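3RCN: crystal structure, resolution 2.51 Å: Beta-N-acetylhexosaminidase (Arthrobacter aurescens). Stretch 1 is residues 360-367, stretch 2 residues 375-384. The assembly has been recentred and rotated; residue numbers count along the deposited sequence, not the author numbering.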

ATOM      1  N   ARG A 360     -32.823   0.429  -4.449  1.00 26.75           N
ATOM      2  CA  ARG A 360     -31.823   1.439  -4.149  1.00 24.53           C
ATOM      3  C   ARG A 360     -32.279   2.847  -4.482  1.00 28.24           C
ATOM      4  O   ARG A 360     -32.893   3.086  -5.528  1.00 30.54           O
ATOM      5  CB  ARG A 360     -30.525   1.150  -4.917  1.00 28.32           C
ATOM      6  CG  ARG A 360     -30.071  -0.302  -4.869  1.00 29.07           C
ATOM      7  CD  ARG A 360     -29.832  -0.803  -3.444  1.00 30.80           C
ATOM      8  NE  ARG A 360     -29.504  -2.226  -3.471  1.00 34.01           N
ATOM      9  CZ  ARG A 360     -28.263  -2.706  -3.544  1.00 35.61           C
ATOM     10  NH1 ARG A 360     -27.226  -1.875  -3.570  1.00 30.55           N
ATOM     11  NH2 ARG A 360     -28.058  -4.020  -3.580  1.00 31.05           N
ATOM     12  N   ALA A 361     -31.959   3.775  -3.588  1.00 30.05           N
ATOM     13  CA  ALA A 361     -32.093   5.198  -3.856  1.00 31.07           C
ATOM     14  C   ALA A 361     -30.968   5.634  -4.793  1.00 39.63           C
ATOM     15  O   ALA A 361     -29.951   4.963  -4.897  1.00 40.03           O
ATOM     16  CB  ALA A 361     -32.040   5.974  -2.564  1.00 24.66           C
ATOM     17  N   THR A 362     -31.155   6.755  -5.480  1.00 47.34           N
ATOM     18  CA  THR A 362     -30.146   7.279  -6.401  1.00 37.66           C
ATOM     19  C   THR A 362     -29.422   8.477  -5.808  1.00 39.42           C
ATOM     20  O   THR A 362     -29.988   9.249  -5.032  1.00 37.01           O
ATOM     21  CB  THR A 362     -30.771   7.702  -7.746  1.00 34.76           C
ATOM     22  OG1 THR A 362     -31.141   6.538  -8.485  1.00 44.47           O
ATOM     23  CG2 THR A 362     -29.793   8.509  -8.584  1.00 31.79           C
ATOM     24  N   SER A 363     -28.154   8.619  -6.162  1.00 38.84           N
ATOM     25  CA  SER A 363     -27.390   9.775  -5.744  1.00 37.21           C
ATOM     26  C   SER A 363     -26.937  10.543  -6.995  1.00 38.46           C
ATOM     27  O   SER A 363     -26.514   9.934  -7.979  1.00 34.73           O
ATOM     28  CB  SER A 363     -26.202   9.316  -4.903  1.00 43.41           C
ATOM     29  OG  SER A 363     -25.426  10.416  -4.476  1.00 55.65           O
ATOM     30  N   VAL A 364     -27.048  11.872  -6.965  1.00 25.85           N
ATOM     31  CA  VAL A 364     -26.635  12.702  -8.096  1.00 32.75           C
ATOM     32  C   VAL A 364     -25.994  14.007  -7.633  1.00 34.32           C
ATOM     33  O   VAL A 364     -26.118  14.390  -6.471  1.00 34.69           O
ATOM     34  CB  VAL A 364     -27.831  13.053  -9.015  1.00 37.62           C
ATOM     35  CG1 VAL A 364     -28.532  11.799  -9.490  1.00 39.24           C
ATOM     36  CG2 VAL A 364     -28.814  13.955  -8.287  1.00 33.79           C
ATOM     37  N   TRP A 365     -25.321  14.698  -8.545  1.00 42.20           N
ATOM     38  CA  TRP A 365     -24.707  15.984  -8.214  1.00 54.41           C
ATOM     39  C   TRP A 365     -25.658  17.190  -8.277  1.00 58.66           C
ATOM     40  O   TRP A 365     -25.321  18.266  -7.786  1.00 59.02           O
ATOM     41  CB  TRP A 365     -23.471  16.239  -9.087  1.00 53.90           C
ATOM     42  CG  TRP A 365     -22.383  15.242  -8.869  1.00 50.38           C
ATOM     43  CD1 TRP A 365     -21.996  14.246  -9.716  1.00 52.85           C
ATOM     44  CD2 TRP A 365     -21.554  15.127  -7.717  1.00 54.23           C
ATOM     45  NE1 TRP A 365     -20.970  13.515  -9.160  1.00 44.42           N
ATOM     46  CE2 TRP A 365     -20.680  14.044  -7.931  1.00 50.70           C
ATOM     47  CE3 TRP A 365     -21.457  15.841  -6.520  1.00 55.64           C
ATOM     48  CZ2 TRP A 365     -19.735  13.661  -7.002  1.00 53.01           C
ATOM     49  CZ3 TRP A 365     -20.523  15.459  -5.605  1.00 50.89           C
ATOM     50  CH2 TRP A 365     -19.673  14.380  -5.844  1.00 55.67           C
ATOM     51  N   ASP A 366     -26.844  17.016  -8.853  1.00 66.23           N
ATOM     52  CA  ASP A 366     -27.745  18.155  -9.045  1.00 81.61           C
ATOM     53  C   ASP A 366     -29.090  17.778  -9.684  1.00 92.65           C
ATOM     54  O   ASP A 366     -29.222  16.693 -10.242  1.00104.17           O
ATOM     55  CB  ASP A 366     -27.046  19.207  -9.900  1.00 83.24           C
ATOM     56  CG  ASP A 366     -27.052  20.566  -9.257  1.00 88.02           C
ATOM     57  OD1 ASP A 366     -27.946  20.839  -8.425  1.00 88.86           O
ATOM     58  OD2 ASP A 366     -26.157  21.363  -9.595  1.00 91.64           O
ATOM     59  N   GLU A 367     -30.080  18.671  -9.617  1.00 87.26           N
ATOM     60  CA  GLU A 367     -31.417  18.360 -10.125  1.00 85.64           C
ATOM     61  C   GLU A 367     -32.003  17.190  -9.333  1.00 86.26           C
ATOM     62  O   GLU A 367     -33.123  16.727  -9.581  1.00 87.78           O
ATOM     63  CB  GLU A 367     -31.365  18.028 -11.624  1.00 91.51           C
ATOM     64  CG  GLU A 367     -32.734  17.932 -12.331  1.00100.21           C
ATOM     65  CD  GLU A 367     -33.346  16.537 -12.289  1.00 98.25           C
ATOM     66  OE1 GLU A 367     -32.585  15.545 -12.313  1.00 96.19           O
ATOM     67  OE2 GLU A 367     -34.593  16.440 -12.233  1.00 95.22           O
ATOM     68  N   ASP A 375     -38.186   8.775  -4.328  1.00101.66           N
ATOM     69  CA  ASP A 375     -38.241   9.407  -3.004  1.00112.91           C
ATOM     70  C   ASP A 375     -36.876   9.564  -2.331  1.00108.91           C
ATOM     71  O   ASP A 375     -36.526  10.649  -1.851  1.00109.53           O
ATOM     72  CB  ASP A 375     -39.238   8.683  -2.073  1.00123.72           C
ATOM     73  CG  ASP A 375     -39.134   7.166  -2.155  1.00130.57           C
ATOM     74  OD1 ASP A 375     -38.076   6.655  -2.581  1.00132.25           O
ATOM     75  OD2 ASP A 375     -40.114   6.485  -1.787  1.00132.37           O
ATOM     76  N   GLY A 376     -36.098   8.489  -2.319  1.00 98.71           N
ATOM     77  CA  GLY A 376     -34.861   8.476  -1.572  1.00 85.81           C
ATOM     78  C   GLY A 376     -33.708   9.153  -2.281  1.00 76.55           C
ATOM     79  O   GLY A 376     -32.555   8.972  -1.885  1.00 79.64           O
ATOM     80  N   ALA A 377     -33.999   9.926  -3.326  1.00 57.30           N
ATOM     81  CA  ALA A 377     -32.928  10.597  -4.058  1.00 43.50           C
ATOM     82  C   ALA A 377     -32.087  11.488  -3.154  1.00 44.01           C
ATOM     83  O   ALA A 377     -32.605  12.294  -2.376  1.00 50.09           O
ATOM     84  CB  ALA A 377     -33.456  11.381  -5.226  1.00 35.97           C
ATOM     85  N   LEU A 378     -30.777  11.311  -3.268  1.00 36.08           N
ATOM     86  CA  LEU A 378     -29.799  12.072  -2.525  1.00 33.43           C
ATOM     87  C   LEU A 378     -29.089  13.025  -3.475  1.00 36.57           C
ATOM     88  O   LEU A 378     -28.587  12.611  -4.532  1.00 35.49           O
ATOM     89  CB  LEU A 378     -28.774  11.116  -1.919  1.00 40.42           C
ATOM     90  CG  LEU A 378     -27.561  11.741  -1.243  1.00 38.71           C
ATOM     91  CD1 LEU A 378     -28.039  12.654  -0.133  1.00 48.04           C
ATOM     92  CD2 LEU A 378     -26.684  10.647  -0.693  1.00 29.02           C
ATOM     93  N   VAL A 379     -29.051  14.300  -3.104  1.00 30.28           N
ATOM     94  CA  VAL A 379     -28.289  15.272  -3.859  1.00 37.47           C
ATOM     95  C   VAL A 379     -26.976  15.622  -3.170  1.00 43.15           C
ATOM     96  O   VAL A 379     -26.956  15.948  -1.992  1.00 49.96           O
ATOM     97  CB  VAL A 379     -29.089  16.552  -4.085  1.00 41.99           C
ATOM     98  CG1 VAL A 379     -28.308  17.511  -4.987  1.00 45.90           C
ATOM     99  CG2 VAL A 379     -30.418  16.213  -4.703  1.00 51.74           C
ATOM    100  N   ALA A 380     -25.880  15.577  -3.917  1.00 47.19           N
ATOM    101  CA  ALA A 380     -24.610  16.062  -3.392  1.00 46.85           C
ATOM    102  C   ALA A 380     -24.380  17.459  -3.950  1.00 48.64           C
ATOM    103  O   ALA A 380     -24.044  17.631  -5.127  1.00 51.56           O
ATOM    104  CB  ALA A 380     -23.477  15.135  -3.805  1.00 38.15           C
ATOM    105  N   SER A 381     -24.516  18.452  -3.082  1.00 42.19           N
ATOM    106  CA  SER A 381     -24.533  19.836  -3.521  1.00 38.96           C
ATOM    107  C   SER A 381     -23.157  20.483  -3.462  1.00 42.94           C
ATOM    108  O   SER A 381     -22.633  20.753  -2.376  1.00 41.98           O
ATOM    109  CB  SER A 381     -25.485  20.644  -2.643  1.00 35.19           C
ATOM    110  OG  SER A 381     -25.448  22.004  -3.037  1.00 45.89           O
ATOM    111  N   TRP A 382     -22.603  20.765  -4.637  1.00 42.23           N
ATOM    112  CA  TRP A 382     -21.319  21.445  -4.757  1.00 47.44           C
ATOM    113  C   TRP A 382     -21.459  22.968  -4.858  1.00 55.46           C
ATOM    114  O   TRP A 382     -20.469  23.699  -4.772  1.00 54.21           O
ATOM    115  CB  TRP A 382     -20.576  20.906  -5.975  1.00 55.24           C
ATOM    116  CG  TRP A 382     -21.426  20.883  -7.182  1.00 66.61           C
ATOM    117  CD1 TRP A 382     -22.213  19.856  -7.615  1.00 74.64           C
ATOM    118  CD2 TRP A 382     -21.602  21.948  -8.117  1.00 71.69           C
ATOM    119  NE1 TRP A 382     -22.863  20.214  -8.771  1.00 77.75           N
ATOM    120  CE2 TRP A 382     -22.506  21.496  -9.099  1.00 75.86           C
ATOM    121  CE3 TRP A 382     -21.081  23.241  -8.221  1.00 69.87           C
ATOM    122  CZ2 TRP A 382     -22.901  22.291 -10.170  1.00 74.49           C
ATOM    123  CZ3 TRP A 382     -21.472  24.026  -9.285  1.00 73.67           C
ATOM    124  CH2 TRP A 382     -22.375  23.551 -10.244  1.00 75.43           C
ATOM    125  N   ARG A 383     -22.690  23.446  -5.034  1.00 60.02           N
ATOM    126  CA  ARG A 383     -22.965  24.875  -4.992  1.00 59.25           C
ATOM    127  C   ARG A 383     -23.013  25.309  -3.525  1.00 58.13           C
ATOM    128  O   ARG A 383     -22.849  24.491  -2.619  1.00 58.95           O
ATOM    129  CB  ARG A 383     -24.290  25.184  -5.693  1.00 64.67           C
ATOM    130  CG  ARG A 383     -24.711  24.144  -6.740  1.00 70.93           C
ATOM    131  CD  ARG A 383     -25.974  24.566  -7.504  1.00 76.31           C
ATOM    132  NE  ARG A 383     -25.648  25.359  -8.688  1.00 83.60           N
ATOM    133  CZ  ARG A 383     -25.979  25.036  -9.938  1.00 83.73           C
ATOM    134  NH1 ARG A 383     -26.678  23.935 -10.190  1.00 81.63           N
ATOM    135  NH2 ARG A 383     -25.616  25.827 -10.942  1.00 82.36           N
ATOM    136  N   GLY A 384     -23.249  26.588  -3.282  1.00 63.23           N
ATOM    137  CA  GLY A 384     -23.258  27.089  -1.920  1.00 72.40           C
ATOM    138  C   GLY A 384     -24.522  26.737  -1.148  1.00 80.61           C
ATOM    139  O   GLY A 384     -25.250  25.801  -1.499  1.00 74.17           O
TER

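Neighbouring parallel strands hold each other through a ladder of backbone hydrogen bonds, and the side chains where the ladder ends often decide how the contact is finished. The two stretches of this Arthrobacter aurescens beta-N-acetylhexosaminidase illustrate both halves of that principle. Strand 361-364 and strand 378-381 run in the same direction, their axes 15° apart and 4.9 Å at closest approach, and together the stretches bury 578 Å² of surface, counting both sides.

The ladder has three rungs. Leu378 N donates to Thr362 O at 2.8 Å, Val364 N donates to Leu378 O at 3.0 Å, and Ala380 N donates to Val364 O at 2.8 Å. The N-H groups point almost straight at their acceptors in the first and last, at 175° and 174°, and less directly in the middle one, at 160°. Leu378 thus uses both its N and its O towards Thr362 and Val364, the two neighbours of its bridge partner Ser363, which is the usual pattern of a parallel sheet. The same carbonyls also receive CA-H groups: Ala377 CA lies 3.4 Å from Thr362 O, Ser363 CA 3.3 Å from Leu378 O, and Val379 CA 3.5 Å from Val364 O. Paired side chains leave the sheet together, Ser363 and Leu378 on one face, Val364 and Val379 on the other. On the first face Ser363 OG comes within 4.0 Å of Leu378 CD2, a contact of van der Waals type rather than a polar one.

The greatest cover, 76 Å², falls on Trp365, just past the end of its strand. Its CA-to-CB bond points away from stretch 2, yet with chi1 in the m well the indole still reaches Ala380: CE3 of Trp365 sits 3.5 Å from CB of Ala380, an apolar contact. Ala380, covered by 56 Å², aims that methyl toward stretch 1. The backbone here no longer continues the ladder. Trp365 O and Ala380 O approach to 3.0 Å, but both are acceptors and no hydrogen bond joins them; Trp365 CA instead offers a CA-H contact to Ala380 O at 3.6 Å. Further along, Trp365 CB meets Trp382 CD1 at 4.1 Å, so the second tryptophan extends the apolar patch.

Asp366, covered by 67 Å², changes the chemistry from apolar to charged. Its CA-to-CB bond runs sideways, but the carboxylate comes nearer to stretch 2, where OD2 of Asp366 forms a salt bridge with NH1 of Arg383 at 2.7 Å. Opposite charges draw the two groups together; because Arg383 is exposed and Asp366 partly exposed, water may weaken the attraction. The same Asp366 OD2 lies 3.4 Å from Trp382 CZ2, placing the indole beside the ion pair.

At the other end, Ala361 CB packs 3.1 Å from Gly376 O. A CB on Gly376 would fall 3.0 Å from Ala361 CB, a clash, so the glycine fits this close approach.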